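Phosphotriesterase family protein (Listeria monocytogenes serotype 4b str. H7858, PDB 3PNZ) probably hydrolyses phosphorylated sugar lactones, using a pair of zinc ions held in an amidohydrolase-fold barrel. Local coordinates at residues Tyr20-Ile25 against Val64-Val69; His24-Pro29 against Gly72-Asp77. All coordinates share one frame; numbering follows the deposited sequence.

Interaction 1: Tyr20-Ile25 against Val64-Val69; sequences YSHEHI and VDATAV. With ZN (zinc ion), chain I.
Strands 19-23 and 62-65 run parallel as neighbours in the TIM barrel of the amidohydrolase fold, with CA of Glu-23 and CA of Asp-65 4.9 Å apart. Three backbone hydrogen bonds step along the pair: Val-64 N to Tyr-20 O, Glu-23 N to Val-64 O, and Ala-66 N to Glu-23 O. The first is almost straight, at 175°, and in all three the donor lies nearly on the C=O axis. The chain turns a corner at Ser-21 and His-22, so the family's HxH metal motif begins in the corner with His-22 and continues to His-24. Their NE2 atoms both bind zinc, each at 2.1 Å, and the site includes Asp-272 and carboxylated Lys-154. With CG anti to its backbone N (chi1 -177°), His-22 lays one ring face on the Ala-66 methyl; Ala-66 CB sits 3.5 Å from the ring centroid of His-22, a CH-pi contact, while His-22 ND1 is hydrogen-bonded to His-185. The His-24 ring is held at its edge: ND1 donates to Thr-67 OG1 at 3.0 Å, with the oxygen close to the ring plane. Thr-67 OG1 donates onward to the syn lone pair of Asp-65 OD1, 2.6 Å away. Together with the zinc bond at NE2, this second shell would help fix the rotation of the His-24 ring, and it may strengthen NE2 as a zinc donor. Asp-65 OD1 also takes the Thr-67 N-H from above its carboxylate plane, closing an Asx turn, and a water accepting from Ile-25 N donates to both Asp-65 OD2 and Thr-67 OG1.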
# COMPACT_ATOMS: atom_id res chain seq x y z
N TYR A 20 -8.83 -4.85 -0.60
CA TYR A 20 -8.24 -3.68 -1.27
C TYR A 20 -6.77 -3.62 -0.88
O TYR A 20 -6.46 -3.54 0.31
CB TYR A 20 -8.91 -2.38 -0.81
CG TYR A 20 -10.29 -2.08 -1.37
CD1 TYR A 20 -10.85 -2.83 -2.39
CD2 TYR A 20 -11.02 -1.01 -0.87
CE1 TYR A 20 -12.12 -2.54 -2.89
CE2 TYR A 20 -12.28 -0.70 -1.37
CZ TYR A 20 -12.83 -1.46 -2.38
OH TYR A 20 -14.09 -1.14 -2.85
N SER A 21 -5.88 -3.63 -1.86
CA SER A 21 -4.45 -3.82 -1.61
C SER A 21 -3.60 -2.58 -1.29
O SER A 21 -2.43 -2.73 -0.98
CB SER A 21 -3.82 -4.59 -2.78
OG SER A 21 -4.30 -5.92 -2.83
N HIS A 22 -4.17 -1.38 -1.37
CA HIS A 22 -3.42 -0.17 -1.05
C HIS A 22 -4.38 0.98 -0.75
O HIS A 22 -4.93 1.59 -1.66
CB HIS A 22 -2.49 0.24 -2.20
CG HIS A 22 -1.65 1.45 -1.90
ND1 HIS A 22 -0.27 1.40 -1.82
CD2 HIS A 22 -1.99 2.73 -1.64
CE1 HIS A 22 0.20 2.60 -1.54
NE2 HIS A 22 -0.82 3.43 -1.42
N GLU A 23 -4.58 1.27 0.53
CA GLU A 23 -5.48 2.35 0.93
C GLU A 23 -4.90 3.19 2.06
O GLU A 23 -3.87 2.86 2.63
CB GLU A 23 -6.84 1.80 1.37
CG GLU A 23 -7.58 0.99 0.30
CD GLU A 23 -8.01 1.84 -0.89
OE1 GLU A 23 -8.10 3.08 -0.74
OE2 GLU A 23 -8.29 1.26 -1.96
N HIS A 24 -5.60 4.28 2.37
CA HIS A 24 -5.35 5.05 3.59
C HIS A 24 -6.68 5.25 4.28
O HIS A 24 -7.71 5.32 3.63
CB HIS A 24 -4.68 6.38 3.27
CG HIS A 24 -3.39 6.21 2.54
ND1 HIS A 24 -2.20 5.98 3.19
CD2 HIS A 24 -3.12 6.16 1.21
CE1 HIS A 24 -1.23 5.83 2.29
NE2 HIS A 24 -1.77 5.92 1.09
N ILE A 25 -6.67 5.30 5.61
CA ILE A 25 -7.92 5.29 6.36
C ILE A 25 -8.04 6.48 7.31
O ILE A 25 -8.97 7.28 7.21
CB ILE A 25 -8.08 3.97 7.15
CG1 ILE A 25 -7.97 2.78 6.19
CG2 ILE A 25 -9.43 3.94 7.86
CD1 ILE A 25 -7.89 1.43 6.91
N VAL A 64 -5.66 -3.27 3.08
CA VAL A 64 -4.25 -3.06 3.33
C VAL A 64 -4.01 -1.56 3.44
O VAL A 64 -4.18 -0.82 2.47
CB VAL A 64 -3.36 -3.66 2.21
CG1 VAL A 64 -1.89 -3.43 2.52
CG2 VAL A 64 -3.64 -5.15 2.07
N ASP A 65 -3.65 -1.12 4.64
CA ASP A 65 -3.46 0.29 4.94
C ASP A 65 -1.99 0.64 4.74
O ASP A 65 -1.14 0.23 5.51
CB ASP A 65 -3.86 0.56 6.38
CG ASP A 65 -3.72 2.02 6.78
OD1 ASP A 65 -3.02 2.78 6.07
OD2 ASP A 65 -4.31 2.40 7.80
N ALA A 66 -1.71 1.42 3.70
CA ALA A 66 -0.33 1.65 3.29
C ALA A 66 0.32 2.85 3.99
O ALA A 66 1.41 3.27 3.61
CB ALA A 66 -0.26 1.81 1.76
N THR A 67 -0.35 3.37 5.01
CA THR A 67 0.16 4.54 5.73
C THR A 67 1.45 4.20 6.48
O THR A 67 1.44 3.36 7.39
CB THR A 67 -0.88 5.08 6.73
OG1 THR A 67 -2.14 5.26 6.07
CG2 THR A 67 -0.42 6.40 7.34
N ALA A 68 2.54 4.86 6.09
CA ALA A 68 3.86 4.61 6.66
C ALA A 68 4.21 5.68 7.71
O ALA A 68 3.42 6.59 7.94
CB ALA A 68 4.92 4.57 5.56
N VAL A 69 5.39 5.58 8.31
CA VAL A 69 5.71 6.42 9.48
C VAL A 69 5.79 7.91 9.14
O VAL A 69 5.51 8.76 9.98
CB VAL A 69 7.01 5.97 10.18
CG1 VAL A 69 8.24 6.38 9.37
CG2 VAL A 69 7.07 6.54 11.59
ZN ZN I . -0.83 5.44 -0.73
O HOH W 1 -4.57 5.10 7.59

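Interaction 2: His24-Pro29 against Gly72-Asp77. With ZN (zinc ion), chain I.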
# COMPACT_ATOMS: atom_id res chain seq x y z
N HIS A 24 -5.60 4.28 2.37
CA HIS A 24 -5.35 5.05 3.59
C HIS A 24 -6.68 5.25 4.28
O HIS A 24 -7.71 5.32 3.63
CB HIS A 24 -4.68 6.38 3.27
CG HIS A 24 -3.39 6.21 2.54
ND1 HIS A 24 -2.20 5.98 3.19
CD2 HIS A 24 -3.12 6.16 1.21
CE1 HIS A 24 -1.23 5.83 2.29
NE2 HIS A 24 -1.77 5.92 1.09
N ILE A 25 -6.67 5.30 5.61
CA ILE A 25 -7.92 5.29 6.36
C ILE A 25 -8.04 6.48 7.31
O ILE A 25 -8.97 7.28 7.21
CB ILE A 25 -8.08 3.97 7.15
CG1 ILE A 25 -7.97 2.78 6.19
CG2 ILE A 25 -9.43 3.94 7.86
CD1 ILE A 25 -7.89 1.43 6.91
N VAL A 26 -7.09 6.58 8.23
CA VAL A 26 -6.98 7.76 9.09
C VAL A 26 -5.52 8.16 9.15
O VAL A 26 -4.67 7.39 9.60
CB VAL A 26 -7.48 7.47 10.53
CG1 VAL A 26 -7.46 8.75 11.37
CG2 VAL A 26 -8.88 6.87 10.51
N CYS A 27 -5.22 9.36 8.67
CA CYS A 27 -3.83 9.80 8.63
C CYS A 27 -3.73 11.31 8.54
O CYS A 27 -4.57 11.97 7.92
CB CYS A 27 -3.08 9.14 7.47
SG CYS A 27 -3.88 9.31 5.86
N VAL A 28 -2.69 11.86 9.15
CA VAL A 28 -2.46 13.30 9.17
C VAL A 28 -0.98 13.57 8.85
O VAL A 28 -0.19 13.90 9.73
CB VAL A 28 -2.83 13.90 10.54
CG1 VAL A 28 -2.79 15.44 10.49
CG2 VAL A 28 -4.20 13.42 10.97
N PRO A 29 -0.60 13.40 7.58
CA PRO A 29 0.79 13.54 7.11
C PRO A 29 1.38 14.87 7.54
O PRO A 29 0.81 15.91 7.22
CB PRO A 29 0.66 13.51 5.58
CG PRO A 29 -0.65 12.89 5.29
CD PRO A 29 -1.54 13.06 6.49
N GLY A 72 2.01 10.25 8.92
CA GLY A 72 1.16 10.64 10.04
C GLY A 72 0.12 9.62 10.45
O GLY A 72 -1.08 9.89 10.43
N ARG A 73 0.57 8.44 10.87
CA ARG A 73 -0.35 7.38 11.23
C ARG A 73 -1.23 7.77 12.42
O ARG A 73 -0.82 8.53 13.30
CB ARG A 73 0.41 6.11 11.60
CG ARG A 73 1.38 5.60 10.54
CD ARG A 73 1.71 4.16 10.89
NE ARG A 73 2.74 3.51 10.09
CZ ARG A 73 4.00 3.36 10.47
NH1 ARG A 73 4.43 3.87 11.62
NH2 ARG A 73 4.85 2.72 9.69
N ARG A 74 -2.46 7.25 12.40
CA ARG A 74 -3.35 7.28 13.55
C ARG A 74 -3.76 5.83 13.84
O ARG A 74 -4.91 5.44 13.64
CB ARG A 74 -4.57 8.16 13.25
CG ARG A 74 -4.25 9.64 13.12
CD ARG A 74 -3.56 10.13 14.38
NE ARG A 74 -3.36 11.58 14.43
CZ ARG A 74 -2.27 12.21 14.02
NH1 ARG A 74 -1.25 11.54 13.49
NH2 ARG A 74 -2.20 13.53 14.13
N VAL A 75 -2.79 5.04 14.30
CA VAL A 75 -2.97 3.60 14.43
C VAL A 75 -4.12 3.21 15.37
O VAL A 75 -4.88 2.29 15.07
CB VAL A 75 -1.67 2.91 14.89
CG1 VAL A 75 -1.87 1.41 15.06
CG2 VAL A 75 -0.56 3.19 13.88
N LEU A 76 -4.25 3.92 16.49
CA LEU A 76 -5.32 3.58 17.42
C LEU A 76 -6.70 3.80 16.81
O LEU A 76 -7.63 3.04 17.06
CB LEU A 76 -5.18 4.36 18.74
CG LEU A 76 -3.91 4.02 19.54
CD1 LEU A 76 -3.79 4.91 20.77
CD2 LEU A 76 -3.89 2.55 19.92
N ASP A 77 -6.84 4.84 15.98
CA ASP A 77 -8.12 5.11 15.33
C ASP A 77 -8.43 4.03 14.30
O ASP A 77 -9.57 3.57 14.19
CB ASP A 77 -8.10 6.48 14.63
CG ASP A 77 -8.09 7.65 15.62
OD1 ASP A 77 -8.96 7.67 16.52
OD2 ASP A 77 -7.23 8.54 15.49
ZN ZN I . -0.83 5.44 -0.73
O HOH W 2 -2.77 5.31 10.24
O HOH W 3 0.39 13.74 12.36
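On the outer side of the zinc site, the loop that leaves strand 19-23 runs past the turn leading into helix 75-85, so that two beta-alpha connections of the TIM barrel meet; the metal-binding His-24 starts that loop and takes no part in the contact. Backbone contact centres on Gly-72. Its carbonyl oxygen accepts from Val-28 N at 2.8 Å, with an N-H...O angle of 169°, and the donor lies in the carbonyl plane on a lone pair. The same oxygen receives a CA-H...O contact from Cys-27 CA, while Gly-72 CA makes its own such contact to Val-28 O. Gly-72 has no side chain, and the side of its CA where one would stand faces Val-28 O and Pro-29 N, so CA of Gly-72 comes within 4.1 Å of CA of Pro-29. Arg-74, at the N-cap position of helix 75-85, carries the side-chain contact. Its CB is met by Val-26 CG1 at 3.5 Å, the two side chains crossing at about a right angle. A bend at chi2 (-56°) folds the rest of the arginine back, and NH1 donates to Arg-73 O at 3.0 Å, with the oxygen nearly in the guanidinium plane. Val-28 then lies over one guanidinium face, toward the rim, its CB 3.7 Å from Arg-74 NH2. Two waters bridge the segments: one joins the backbones, donating to Val-26 O and accepting from Arg-74 N; the other links backbone to side chain, donating to Val-28 O and accepting from Arg-74 NH1. Farther along, the Val-26 side chain packs on Val-78 and Ile-81 of helix 75-85 and on Ser-48 of helix 45-57, while Pro-29 rests on Tyr-71 and immediately precedes helix 30-33.

In the fold
The two segment pairs overlap in His-24 and Ile-25, which take part in interaction 1 alone. Both contacts are buried, interaction 1 centred about 5 Å and interaction 2 about 14 Å from the centre of the chain. Interaction 1 joins two barrel strands at their C-terminal ends, where the first carries two zinc ligands and the second packs behind them, with strand hydrogen bonds and directed second-shell polar bonds. Interaction 2 joins the loops that follow the same strands; a single direct backbone hydrogen bond, aliphatic packing and bridging waters hold it, and Val-28 and Arg-74 are partly exposed. The two meet where Arg-73 NE is hydrogen-bonded to Thr-67 O and Thr-67 CG2 packs against Cys-27 CB.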